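Local structure of neuroglobin (Symsagittifera roscoffensis, 4B4Y) at residues L16-D20 / E136-W141; D30-D34 / V124-V128; F39-E45 / L112-L116; I49-A53 / R67-H71. The protein probably binds dioxygen reversibly at a haem iron, as a globin whose family is associated with the emergence of neural systems. All coordinates share one frame; numbering follows the deposited sequence.

Contact 1. Residues L16-D20 / E136-W141; sequences LIMED and EKKEAW
Leu16 and Ile17 face Lys137 and Ala140 where two helix segments cross almost perpendicularly, at -92° with axes 9.9 Å apart; in the globin fold this is the meeting of the A and H helices. The CA atoms of Leu16 and Lys137 are 6.2 Å apart. Lys137 runs straight out from its helix and bends only at its last torsion (chi4 -74°), which carries NZ in between two acidic side chains. NZ forms a salt bridge with Asp20 OD1 at 3.0 Å, reaching that oxygen from above the carboxylate plane, and a second one, weak as a hydrogen bond, with Glu19 OE2, whose chain crosses the lysine at about a right angle. One ammonium group thus balances two carboxylates, which would probably ease their mutual repulsion. Leu16 lies against the same chain through CB, while its CD1 packs on Glu136 CB. Deeper in, Ile17 lays CD1 on the indole of Trp141, 3.7 Å from the centroid of the five-membered ring in a CH-pi contact almost exactly along the ring normal, and the same methyl also touches Ala140 CB. The indole also packs on Leu24, Leu121 and Val124. Its N-H is satisfied at the ring edge: Trp141 NE1 donates to Asp20 OD2 at 2.9 Å, nearly straight at 171°, using the anti lone pair of a carboxylate that lies almost coplanar with the indole.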
# COMPACT_ATOMS: atom_id res chain seq x y z
N LEU A 16 -21.71 8.26 25.09
CA LEU A 16 -22.16 6.83 24.73
C LEU A 16 -21.06 6.08 23.96
O LEU A 16 -20.77 4.93 24.25
CB LEU A 16 -23.45 6.81 23.89
CG LEU A 16 -24.68 7.31 24.64
CD1 LEU A 16 -25.88 7.64 23.65
CD2 LEU A 16 -25.03 6.30 25.80
N ILE A 17 -20.40 6.77 23.02
CA ILE A 17 -19.27 6.18 22.29
C ILE A 17 -18.10 5.79 23.23
O ILE A 17 -17.56 4.66 23.16
CB ILE A 17 -18.67 7.18 21.28
CG1 ILE A 17 -19.68 7.57 20.21
CG2 ILE A 17 -17.44 6.55 20.69
CD1 ILE A 17 -19.93 6.49 19.23
N MET A 18 -17.68 6.75 24.08
CA MET A 18 -16.59 6.46 25.04
C MET A 18 -16.95 5.28 25.91
O MET A 18 -16.11 4.39 26.15
CB MET A 18 -16.25 7.68 25.91
CG MET A 18 -15.51 8.65 25.10
SD MET A 18 -13.82 8.07 24.99
CE MET A 18 -13.11 9.71 24.92
N GLU A 19 -18.22 5.18 26.28
CA GLU A 19 -18.57 4.01 27.06
C GLU A 19 -18.37 2.69 26.22
O GLU A 19 -17.95 1.65 26.78
CB GLU A 19 -20.00 4.18 27.46
CG GLU A 19 -20.68 3.05 28.13
CD GLU A 19 -22.19 3.40 28.30
OE1 GLU A 19 -22.54 4.57 28.71
OE2 GLU A 19 -23.05 2.54 28.05
N ASP A 20 -18.58 2.72 24.89
CA ASP A 20 -18.27 1.46 24.15
C ASP A 20 -16.79 1.32 23.85
O ASP A 20 -16.27 0.21 23.83
CB ASP A 20 -19.12 1.31 22.88
CG ASP A 20 -20.62 1.35 23.19
OD1 ASP A 20 -21.02 0.80 24.28
OD2 ASP A 20 -21.37 1.89 22.33
N GLU A 136 -30.10 4.74 20.56
CA GLU A 136 -29.28 5.96 20.70
C GLU A 136 -27.82 5.65 20.48
O GLU A 136 -27.15 6.43 19.88
CB GLU A 136 -29.41 6.62 22.13
CG GLU A 136 -30.78 7.26 22.38
CD GLU A 136 -31.91 6.27 22.91
OE1 GLU A 136 -31.69 5.03 23.18
OE2 GLU A 136 -33.06 6.78 23.03
N LYS A 137 -27.33 4.52 20.99
CA LYS A 137 -25.94 4.15 20.67
C LYS A 137 -25.79 3.90 19.17
O LYS A 137 -24.81 4.39 18.53
CB LYS A 137 -25.47 2.91 21.43
CG LYS A 137 -25.05 3.16 22.87
CD LYS A 137 -24.56 1.88 23.53
CE LYS A 137 -24.34 2.03 25.08
NZ LYS A 137 -23.10 2.81 24.98
N LYS A 138 -26.79 3.22 18.59
CA LYS A 138 -26.70 2.91 17.15
C LYS A 138 -26.52 4.20 16.38
O LYS A 138 -25.60 4.30 15.56
CB LYS A 138 -27.91 2.10 16.62
CG LYS A 138 -27.89 2.02 15.10
CD LYS A 138 -29.03 1.16 14.49
CE LYS A 138 -30.41 1.66 14.91
NZ LYS A 138 -31.43 1.48 13.89
N GLU A 139 -27.34 5.21 16.68
CA GLU A 139 -27.26 6.51 15.98
C GLU A 139 -25.95 7.23 16.32
O GLU A 139 -25.38 7.90 15.44
CB GLU A 139 -28.39 7.49 16.45
CG GLU A 139 -29.73 7.43 15.83
CD GLU A 139 -30.62 8.64 16.28
OE1 GLU A 139 -30.19 9.85 16.15
OE2 GLU A 139 -31.75 8.35 16.75
N ALA A 140 -25.47 7.13 17.56
CA ALA A 140 -24.16 7.78 17.88
C ALA A 140 -23.01 7.16 17.01
O ALA A 140 -22.19 7.88 16.38
CB ALA A 140 -23.82 7.63 19.41
N TRP A 141 -22.96 5.82 16.96
CA TRP A 141 -21.93 5.14 16.09
C TRP A 141 -22.07 5.47 14.63
O TRP A 141 -21.10 5.77 13.96
CB TRP A 141 -22.01 3.67 16.31
CG TRP A 141 -21.29 3.27 17.49
CD1 TRP A 141 -21.78 3.13 18.77
CD2 TRP A 141 -19.90 2.92 17.53
NE1 TRP A 141 -20.77 2.64 19.59
CE2 TRP A 141 -19.60 2.59 18.87
CE3 TRP A 141 -18.84 3.01 16.58
CZ2 TRP A 141 -18.32 2.26 19.27
CZ3 TRP A 141 -17.53 2.62 16.99
CH2 TRP A 141 -17.29 2.26 18.34

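Contact 2. Residues D30-D34 / V124-V128; sequences DFVED and VVKRV
Phe31 and Asp34 of the B helix meet Val124 and Arg127 at the C-terminal end of the G helix, the outer end of the B/G helix pairing of the globin fold. The contact has an oily inner half and a charged outer half. Inside, the Phe31 ring reaches Val124 with its far rim, CE1 lying 3.7 Å from Val124 CG2; a first torsion that sets CG roughly opposite the backbone N (chi1 152°) sends the ring that way. Outside, Arg127 bends at chi2 (-87°) and passes beside Phe31 CB to Asp34. Arg127 NH2 donates to Asp34 OD2 at 2.8 Å, a salt bridge on the syn side of the carboxylate with the donor tilted 28° from its plane. A water doubles the link: it accepts from Arg127 NE at 2.7 Å and donates to Asp34 OD2 at 3.0 Å, so that two donors hold this one oxygen and the guanidinium is fixed at two nitrogens. The other oxygen, Asp34 OD1, makes a salt bridge with Arg63. A methionine in place of Arg127 would probably leave Asp34 OD2 without its charged mate and the bridging water without its N-H donor. Helix 11-24 closes one flank, with Leu24 touching both Phe31 and Arg127, and elsewhere on helix 28-42 Val32 and Glu33 pack on helix 66-83.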
# COMPACT_ATOMS: atom_id res chain seq x y z
N ASP A 30 -8.14 -7.37 18.00
CA ASP A 30 -9.05 -8.45 17.59
C ASP A 30 -10.35 -7.86 16.94
O ASP A 30 -10.76 -8.31 15.86
CB ASP A 30 -9.41 -9.34 18.78
CG ASP A 30 -8.20 -10.17 19.31
OD1 ASP A 30 -7.20 -10.37 18.55
OD2 ASP A 30 -8.25 -10.59 20.51
N PHE A 31 -10.91 -6.82 17.55
CA PHE A 31 -12.15 -6.20 17.11
C PHE A 31 -11.95 -5.63 15.68
O PHE A 31 -12.77 -5.89 14.78
CB PHE A 31 -12.65 -5.13 18.10
CG PHE A 31 -13.47 -4.02 17.48
CD1 PHE A 31 -14.85 -4.18 17.14
CD2 PHE A 31 -12.91 -2.80 17.26
CE1 PHE A 31 -15.60 -3.12 16.56
CE2 PHE A 31 -13.63 -1.77 16.69
CZ PHE A 31 -14.97 -1.93 16.34
N VAL A 32 -10.87 -4.88 15.46
CA VAL A 32 -10.66 -4.26 14.20
C VAL A 32 -10.35 -5.36 13.11
O VAL A 32 -10.77 -5.21 12.00
CB VAL A 32 -9.49 -3.19 14.24
CG1 VAL A 32 -9.29 -2.49 12.81
CG2 VAL A 32 -9.80 -2.08 15.21
N GLU A 33 -9.64 -6.44 13.41
CA GLU A 33 -9.37 -7.53 12.47
C GLU A 33 -10.70 -8.32 12.12
O GLU A 33 -10.95 -8.64 10.95
CB GLU A 33 -8.34 -8.49 13.08
CG GLU A 33 -6.87 -7.89 13.03
CD GLU A 33 -5.79 -8.87 13.49
OE1 GLU A 33 -6.08 -10.08 13.74
OE2 GLU A 33 -4.64 -8.39 13.69
N ASP A 34 -11.60 -8.44 13.11
CA ASP A 34 -12.94 -9.00 12.88
C ASP A 34 -13.67 -8.15 11.84
O ASP A 34 -14.24 -8.69 10.96
CB ASP A 34 -13.80 -9.00 14.21
CG ASP A 34 -13.40 -10.12 15.16
OD1 ASP A 34 -12.64 -11.04 14.75
OD2 ASP A 34 -13.77 -10.03 16.38
N VAL A 124 -19.31 -4.05 16.64
CA VAL A 124 -19.62 -3.33 17.90
C VAL A 124 -20.76 -4.01 18.64
O VAL A 124 -20.60 -4.42 19.82
CB VAL A 124 -19.92 -1.81 17.69
CG1 VAL A 124 -20.42 -1.19 19.04
CG2 VAL A 124 -18.67 -1.09 17.19
N VAL A 125 -21.85 -4.34 17.92
CA VAL A 125 -22.97 -5.08 18.57
C VAL A 125 -22.50 -6.39 19.12
O VAL A 125 -22.96 -6.87 20.24
CB VAL A 125 -24.16 -5.23 17.64
CG1 VAL A 125 -25.21 -6.29 18.18
CG2 VAL A 125 -24.84 -3.91 17.47
N LYS A 126 -21.56 -7.02 18.44
CA LYS A 126 -21.12 -8.34 19.01
C LYS A 126 -20.37 -8.16 20.36
O LYS A 126 -20.43 -9.05 21.17
CB LYS A 126 -20.20 -9.15 18.05
CG LYS A 126 -21.03 -9.84 16.81
CD LYS A 126 -20.03 -10.30 15.69
CE LYS A 126 -20.56 -11.34 14.61
NZ LYS A 126 -19.45 -11.80 13.48
N ARG A 127 -19.63 -7.05 20.55
CA ARG A 127 -18.77 -6.92 21.74
C ARG A 127 -19.54 -6.23 22.88
O ARG A 127 -19.22 -6.47 24.00
CB ARG A 127 -17.48 -6.12 21.44
CG ARG A 127 -16.59 -6.61 20.26
CD ARG A 127 -15.66 -7.61 20.71
NE ARG A 127 -14.77 -8.20 19.68
CZ ARG A 127 -13.80 -9.08 20.01
NH1 ARG A 127 -13.62 -9.40 21.32
NH2 ARG A 127 -13.04 -9.69 19.09
N VAL A 128 -20.51 -5.37 22.58
CA VAL A 128 -21.28 -4.64 23.60
C VAL A 128 -22.40 -5.58 24.13
O VAL A 128 -22.93 -6.44 23.35
CB VAL A 128 -21.86 -3.36 22.99
CG1 VAL A 128 -22.82 -2.62 23.97
CG2 VAL A 128 -20.72 -2.37 22.60
O HOH W 1 -15.98 -8.22 17.25

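Contact 3. Residues F39-E45 / L112-L116. With HEM (protoporphyrin IX containing Fe), chain B.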
# COMPACT_ATOMS: atom_id res chain seq x y z
N PHE A 39 -15.57 -7.54 6.36
CA PHE A 39 -15.68 -6.63 5.20
C PHE A 39 -15.20 -7.33 3.90
O PHE A 39 -15.83 -7.20 2.83
CB PHE A 39 -14.81 -5.42 5.44
CG PHE A 39 -14.83 -4.37 4.35
CD1 PHE A 39 -16.00 -3.84 3.89
CD2 PHE A 39 -13.64 -3.88 3.83
CE1 PHE A 39 -15.99 -2.81 2.89
CE2 PHE A 39 -13.61 -2.87 2.89
CZ PHE A 39 -14.75 -2.34 2.39
N MET A 40 -14.08 -8.05 4.01
CA MET A 40 -13.50 -8.75 2.87
C MET A 40 -14.33 -10.01 2.48
O MET A 40 -14.41 -10.30 1.32
CB MET A 40 -12.00 -9.11 3.17
CG MET A 40 -11.09 -7.81 3.30
SD MET A 40 -9.36 -8.32 3.66
CE MET A 40 -8.84 -8.84 1.97
N GLU A 41 -14.92 -10.71 3.45
CA GLU A 41 -15.87 -11.80 3.15
C GLU A 41 -17.09 -11.36 2.38
O GLU A 41 -17.50 -12.01 1.36
CB GLU A 41 -16.27 -12.52 4.44
CG GLU A 41 -15.08 -13.28 5.01
CD GLU A 41 -15.37 -13.89 6.34
OE1 GLU A 41 -16.31 -13.37 7.00
OE2 GLU A 41 -14.61 -14.84 6.75
N GLU A 42 -17.65 -10.23 2.75
CA GLU A 42 -18.91 -9.78 2.16
C GLU A 42 -18.70 -8.98 0.91
O GLU A 42 -19.66 -8.86 0.04
CB GLU A 42 -19.77 -9.00 3.20
CG GLU A 42 -20.07 -9.80 4.54
CD GLU A 42 -20.89 -9.00 5.59
OE1 GLU A 42 -21.05 -7.73 5.47
OE2 GLU A 42 -21.48 -9.64 6.50
N ASN A 43 -17.49 -8.42 0.73
CA ASN A 43 -17.26 -7.54 -0.47
C ASN A 43 -15.99 -8.01 -1.20
O ASN A 43 -14.87 -7.48 -0.95
CB ASN A 43 -17.10 -6.13 -0.04
CG ASN A 43 -18.32 -5.64 0.79
OD1 ASN A 43 -19.33 -5.19 0.23
ND2 ASN A 43 -18.22 -5.78 2.12
N PRO A 44 -16.15 -9.06 -2.01
CA PRO A 44 -15.00 -9.82 -2.51
C PRO A 44 -14.17 -8.97 -3.41
O PRO A 44 -12.97 -9.19 -3.49
CB PRO A 44 -15.63 -10.98 -3.32
CG PRO A 44 -17.12 -10.96 -2.90
CD PRO A 44 -17.43 -9.77 -2.17
N GLU A 45 -14.74 -7.95 -4.03
CA GLU A 45 -13.87 -7.06 -4.80
C GLU A 45 -12.76 -6.33 -4.05
O GLU A 45 -11.87 -5.72 -4.72
CB GLU A 45 -14.71 -6.01 -5.51
CG GLU A 45 -15.45 -4.99 -4.58
CD GLU A 45 -16.87 -5.44 -4.13
OE1 GLU A 45 -17.05 -6.62 -3.76
OE2 GLU A 45 -17.78 -4.57 -4.16
N LEU A 112 -18.81 1.24 -1.01
CA LEU A 112 -18.08 0.46 0.00
C LEU A 112 -17.89 1.13 1.38
O LEU A 112 -17.71 0.45 2.40
CB LEU A 112 -16.72 0.00 -0.54
CG LEU A 112 -16.77 -1.08 -1.67
CD1 LEU A 112 -15.31 -1.37 -2.13
CD2 LEU A 112 -17.34 -2.36 -1.11
N PHE A 113 -17.90 2.45 1.44
CA PHE A 113 -17.87 3.13 2.76
C PHE A 113 -19.07 2.69 3.61
O PHE A 113 -18.91 2.32 4.77
CB PHE A 113 -17.78 4.69 2.60
CG PHE A 113 -16.35 5.16 2.37
CD1 PHE A 113 -15.50 5.36 3.44
CD2 PHE A 113 -15.84 5.28 1.09
CE1 PHE A 113 -14.17 5.71 3.22
CE2 PHE A 113 -14.51 5.68 0.84
CZ PHE A 113 -13.69 5.88 1.91
N GLY A 114 -20.26 2.75 3.05
CA GLY A 114 -21.49 2.24 3.72
C GLY A 114 -21.38 0.81 4.15
O GLY A 114 -21.74 0.43 5.26
N LYS A 115 -20.82 -0.03 3.31
CA LYS A 115 -20.63 -1.44 3.68
C LYS A 115 -19.71 -1.65 4.88
O LYS A 115 -19.99 -2.50 5.77
CB LYS A 115 -20.09 -2.20 2.43
CG LYS A 115 -21.13 -2.30 1.26
CD LYS A 115 -22.60 -2.70 1.70
CE LYS A 115 -23.52 -2.82 0.46
NZ LYS A 115 -23.55 -1.57 -0.41
N LEU A 116 -18.55 -0.97 4.85
CA LEU A 116 -17.58 -1.05 5.91
C LEU A 116 -18.28 -0.49 7.16
O LEU A 116 -18.15 -1.04 8.23
CB LEU A 116 -16.32 -0.22 5.60
CG LEU A 116 -15.23 -0.23 6.72
CD1 LEU A 116 -14.62 -1.60 7.07
CD2 LEU A 116 -14.06 0.74 6.42
CHA HEM B . -5.63 2.86 3.07
CHB HEM B . -8.33 4.06 6.87
CHC HEM B . -12.32 3.15 4.18
CHD HEM B . -9.59 0.96 0.90
C1A HEM B . -6.01 3.28 4.33
C2A HEM B . -5.15 3.83 5.33
C3A HEM B . -5.88 4.15 6.37
C4A HEM B . -7.23 3.88 6.04
CMA HEM B . -5.43 4.79 7.72
CAA HEM B . -3.60 3.99 5.15
CBA HEM B . -2.94 2.80 5.80
CGA HEM B . -1.46 2.71 5.46
O1A HEM B . -0.72 3.69 5.45
O2A HEM B . -0.99 1.59 5.15
C1B HEM B . -9.69 3.96 6.47
C2B HEM B . -10.85 4.39 7.24
C3B HEM B . -11.93 4.18 6.51
C4B HEM B . -11.51 3.56 5.26
CMB HEM B . -10.74 5.03 8.65
CAB HEM B . -13.39 4.43 6.92
CBB HEM B . -13.84 5.68 7.04
C1C HEM B . -11.93 2.39 3.10
C2C HEM B . -12.79 1.59 2.22
C3C HEM B . -12.02 0.92 1.38
C4C HEM B . -10.67 1.31 1.66
CMC HEM B . -14.33 1.46 2.32
CAC HEM B . -12.51 -0.05 0.23
CBC HEM B . -11.73 -1.09 -0.07
C1D HEM B . -8.30 1.42 1.04
C2D HEM B . -7.20 1.31 0.06
C3D HEM B . -6.06 1.90 0.79
C4D HEM B . -6.47 2.28 2.13
CMD HEM B . -7.15 0.67 -1.33
CAD HEM B . -4.60 1.96 0.35
CBD HEM B . -5.06 0.71 1.19
CGD HEM B . -3.85 -0.01 1.28
O1D HEM B . -3.99 -1.18 1.68
O2D HEM B . -2.87 0.69 0.86
NA HEM B . -7.26 3.34 4.79
NB HEM B . -10.14 3.49 5.30
NC HEM B . -10.65 2.18 2.74
ND HEM B . -7.81 2.07 2.17
FE HEM B . -8.92 2.79 3.72
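Phe39 and Asn43, at the close of helix 28-42 and just beyond it, face helix 111-127, with the CA atoms of Phe39 and Leu116 5.9 Å apart and those of Asn43 and Leu112 8.1 Å apart. This is the part of the globin B/G helix interface that borders the haem. The Phe39 ring carries it: with CG anti to the backbone N (chi1 -179°) it projects across to Leu116, whose CD1 sits over the ring face, 4.1 Å from the centroid, in a CH-pi contact. The two side chains cross at about a right angle. On the porphyrin side, Phe39 meets the vinyl carbon HEM CAC at its edge, in the ring plane, and its CZ reaches the methyl HEM CMC at 3.8 Å. Leu112 forks between two surroundings: CD1 packs on the same vinyl group, whereas CD2 slides past Asn43 and Glu45 on the outer side. Leu116 divides likewise, CD1 going to Phe39 and CD2 to the methine carbon HEM CHC. Phe113, turned off helix 111-127 toward helix 135-153, takes HEM CMC over the centre of its ring and brings CE1 to 3.3 Å from HEM CHC. The porphyrin rim is thus wedged among three apolar residues of helix 111-127 and one of helix 28-42. Where the earlier helix ends, the Asn43 amide turns back on it: ND2 gives its N-H to Phe39 O at 2.9 Å and 163°, on a lone pair in the carbonyl plane, while OD1 rests on Lys115 CG.

Contact 4. Residues I49-A53 / R67-H71. With HEM (protoporphyrin IX containing Fe), chain B; OXY (oxygen molecule), chain C.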
# COMPACT_ATOMS: atom_id res chain seq x y z
N ILE A 49 -8.88 -4.42 -4.68
CA ILE A 49 -8.60 -3.03 -4.26
C ILE A 49 -7.43 -2.94 -3.23
O ILE A 49 -6.55 -2.12 -3.39
CB ILE A 49 -9.88 -2.41 -3.70
CG1 ILE A 49 -10.95 -2.43 -4.80
CG2 ILE A 49 -9.64 -1.00 -3.25
CD1 ILE A 49 -12.44 -2.33 -4.24
N PHE A 50 -7.39 -3.80 -2.22
CA PHE A 50 -6.28 -3.84 -1.33
C PHE A 50 -5.11 -4.53 -2.07
O PHE A 50 -5.18 -5.69 -2.44
CB PHE A 50 -6.60 -4.63 -0.08
CG PHE A 50 -7.62 -3.98 0.85
CD1 PHE A 50 -7.36 -2.72 1.41
CD2 PHE A 50 -8.77 -4.68 1.24
CE1 PHE A 50 -8.27 -2.09 2.29
CE2 PHE A 50 -9.72 -4.10 2.13
CZ PHE A 50 -9.48 -2.83 2.68
N PRO A 51 -4.00 -3.81 -2.25
CA PRO A 51 -2.94 -4.43 -3.06
C PRO A 51 -2.34 -5.62 -2.37
O PRO A 51 -1.94 -6.52 -3.05
CB PRO A 51 -1.83 -3.33 -3.18
CG PRO A 51 -2.54 -2.02 -2.72
CD PRO A 51 -3.64 -2.47 -1.74
N TRP A 52 -2.24 -5.62 -1.05
CA TRP A 52 -1.64 -6.71 -0.37
C TRP A 52 -2.51 -7.94 -0.26
O TRP A 52 -2.06 -9.00 0.26
CB TRP A 52 -1.29 -6.23 1.02
CG TRP A 52 -2.40 -5.50 1.65
CD1 TRP A 52 -2.59 -4.13 1.70
CD2 TRP A 52 -3.55 -6.10 2.35
NE1 TRP A 52 -3.79 -3.86 2.45
CE2 TRP A 52 -4.36 -5.04 2.85
CE3 TRP A 52 -3.92 -7.42 2.64
CZ2 TRP A 52 -5.55 -5.28 3.57
CZ3 TRP A 52 -5.08 -7.65 3.36
CH2 TRP A 52 -5.88 -6.58 3.83
N ALA A 53 -3.78 -7.84 -0.66
CA ALA A 53 -4.69 -8.97 -0.43
C ALA A 53 -4.40 -10.05 -1.48
O ALA A 53 -4.27 -9.76 -2.69
CB ALA A 53 -6.17 -8.48 -0.64
N ARG A 67 0.69 -8.34 6.54
CA ARG A 67 0.09 -7.18 5.87
C ARG A 67 -1.45 -6.96 6.16
O ARG A 67 -1.91 -5.84 6.18
CB ARG A 67 0.35 -7.29 4.37
CG ARG A 67 1.87 -7.10 4.13
CD ARG A 67 2.22 -6.90 2.71
NE ARG A 67 3.66 -6.76 2.44
CZ ARG A 67 4.31 -5.59 2.23
NH1 ARG A 67 3.66 -4.39 2.31
NH2 ARG A 67 5.62 -5.63 1.95
N PHE A 68 -2.20 -8.01 6.42
CA PHE A 68 -3.53 -7.87 6.96
C PHE A 68 -3.44 -7.25 8.36
O PHE A 68 -4.13 -6.30 8.66
CB PHE A 68 -4.21 -9.26 7.07
CG PHE A 68 -5.61 -9.21 7.57
CD1 PHE A 68 -5.87 -9.11 8.95
CD2 PHE A 68 -6.70 -9.34 6.68
CE1 PHE A 68 -7.25 -9.14 9.44
CE2 PHE A 68 -8.05 -9.39 7.17
CZ PHE A 68 -8.32 -9.28 8.56
N LYS A 69 -2.57 -7.79 9.21
CA LYS A 69 -2.54 -7.33 10.60
C LYS A 69 -2.16 -5.84 10.66
O LYS A 69 -2.77 -4.99 11.38
CB LYS A 69 -1.60 -8.21 11.46
CG LYS A 69 -1.98 -9.77 11.32
CD LYS A 69 -1.37 -10.71 12.44
CE LYS A 69 0.04 -11.21 12.16
NZ LYS A 69 1.16 -10.35 12.79
N SER A 70 -1.16 -5.51 9.86
CA SER A 70 -0.63 -4.16 9.81
C SER A 70 -1.68 -3.20 9.19
O SER A 70 -1.94 -2.08 9.71
CB SER A 70 0.71 -4.23 9.03
OG SER A 70 1.00 -2.93 8.49
N HIS A 71 -2.35 -3.60 8.12
CA HIS A 71 -3.44 -2.68 7.63
C HIS A 71 -4.57 -2.47 8.71
O HIS A 71 -5.09 -1.41 8.91
CB HIS A 71 -4.03 -3.19 6.30
CG HIS A 71 -5.01 -2.23 5.69
ND1 HIS A 71 -4.60 -1.13 4.96
CD2 HIS A 71 -6.37 -2.18 5.74
CE1 HIS A 71 -5.67 -0.42 4.61
NE2 HIS A 71 -6.75 -1.03 5.07
CHA HEM B . -5.63 2.86 3.07
CHB HEM B . -8.33 4.06 6.87
CHC HEM B . -12.32 3.15 4.18
CHD HEM B . -9.59 0.96 0.90
C1A HEM B . -6.01 3.28 4.33
C2A HEM B . -5.15 3.83 5.33
C3A HEM B . -5.88 4.15 6.37
C4A HEM B . -7.23 3.88 6.04
CMA HEM B . -5.43 4.79 7.72
CAA HEM B . -3.60 3.99 5.15
CBA HEM B . -2.94 2.80 5.80
CGA HEM B . -1.46 2.71 5.46
O1A HEM B . -0.72 3.69 5.45
O2A HEM B . -0.99 1.59 5.15
C1B HEM B . -9.69 3.96 6.47
C2B HEM B . -10.85 4.39 7.24
C3B HEM B . -11.93 4.18 6.51
C4B HEM B . -11.51 3.56 5.26
CMB HEM B . -10.74 5.03 8.65
CAB HEM B . -13.39 4.43 6.92
CBB HEM B . -13.84 5.68 7.04
C1C HEM B . -11.93 2.39 3.10
C2C HEM B . -12.79 1.59 2.22
C3C HEM B . -12.02 0.92 1.38
C4C HEM B . -10.67 1.31 1.66
CMC HEM B . -14.33 1.46 2.32
CAC HEM B . -12.51 -0.05 0.23
CBC HEM B . -11.73 -1.09 -0.07
C1D HEM B . -8.30 1.42 1.04
C2D HEM B . -7.20 1.31 0.06
C3D HEM B . -6.06 1.90 0.79
C4D HEM B . -6.47 2.28 2.13
CMD HEM B . -7.15 0.67 -1.33
CAD HEM B . -4.60 1.96 0.35
CBD HEM B . -5.06 0.71 1.19
CGD HEM B . -3.85 -0.01 1.28
O1D HEM B . -3.99 -1.18 1.68
O2D HEM B . -2.87 0.69 0.86
NA HEM B . -7.26 3.34 4.79
NB HEM B . -10.14 3.49 5.30
NC HEM B . -10.65 2.18 2.74
ND HEM B . -7.81 2.07 2.17
FE HEM B . -8.92 2.79 3.72
O1 OXY C . -9.77 0.16 5.01
O2 OXY C . -8.88 1.04 4.58
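Trp52 NE1 gives its N-H to the haem propionate oxygen HEM O1D at 2.8 Å, the shortest polar bond here though a bent one (132°), and the same indole lies against His71 of the E helix. That histidine stands where globins carry the distal histidine: His71 NE2 makes a weak hydrogen bond, 3.0 Å, to O2 of the dioxygen, and the same O2 binds the iron. Phe50 completes an aromatic cluster with Trp52 and His71, two of whose rings, Phe50 and His71, border the dioxygen. Its edge points to the face of His71 in an offset edge-to-face pair with planes at 63°, CE1 coming within 3.3 Å of His71 NE2, while dioxygen O1 lies in the plane of the phenyl ring at its edge. Trp52 takes the position between backbone N and carbonyl carbon (chi1 47°), which folds the indole back over Phe50 CB on one face and brings Arg67 O over the other. Its CZ2 touches His71 CG at 3.8 Å, and its CH2 end meets Phe68 CD2. The type I turn from Phe50 to Ala53, closed by Ala53 N to Phe50 O, presents both rings. Were Trp52 an alanine, the propionate would probably lose this N-H donor and the His71 ring would be freer to shift beside the ligand. Helices 28-42 and 59-62 back the site through Met40 and Met62; across the dimer, Lys107 of the second subunit bonds the turn carbonyls, and Arg67 of helix 66-83 reaches that subunit's haem.

In the fold
Contacts 2 and 3 use the same two helices, 28-42 and 111-127, at different levels: a water-bridged salt bridge marks the first, partly buried, and apolar packing against the porphyrin the second. Contact 1 joins the helices just before and after that pair and touches contact 2, Trp141 meeting Val124. It lies across the chain's centre from contact 4, about 28 Å between centres, and is held by charges and an indole bond, without touching the haem. Contacts 3 and 4 share the haem and touch through Met40, but contact 3 meets it with hydrocarbon, contact 4 with an aromatic cluster that also carries N-H donors. Contacts 1, 3 and 4 are largely buried; contact 4 also reaches the second subunit.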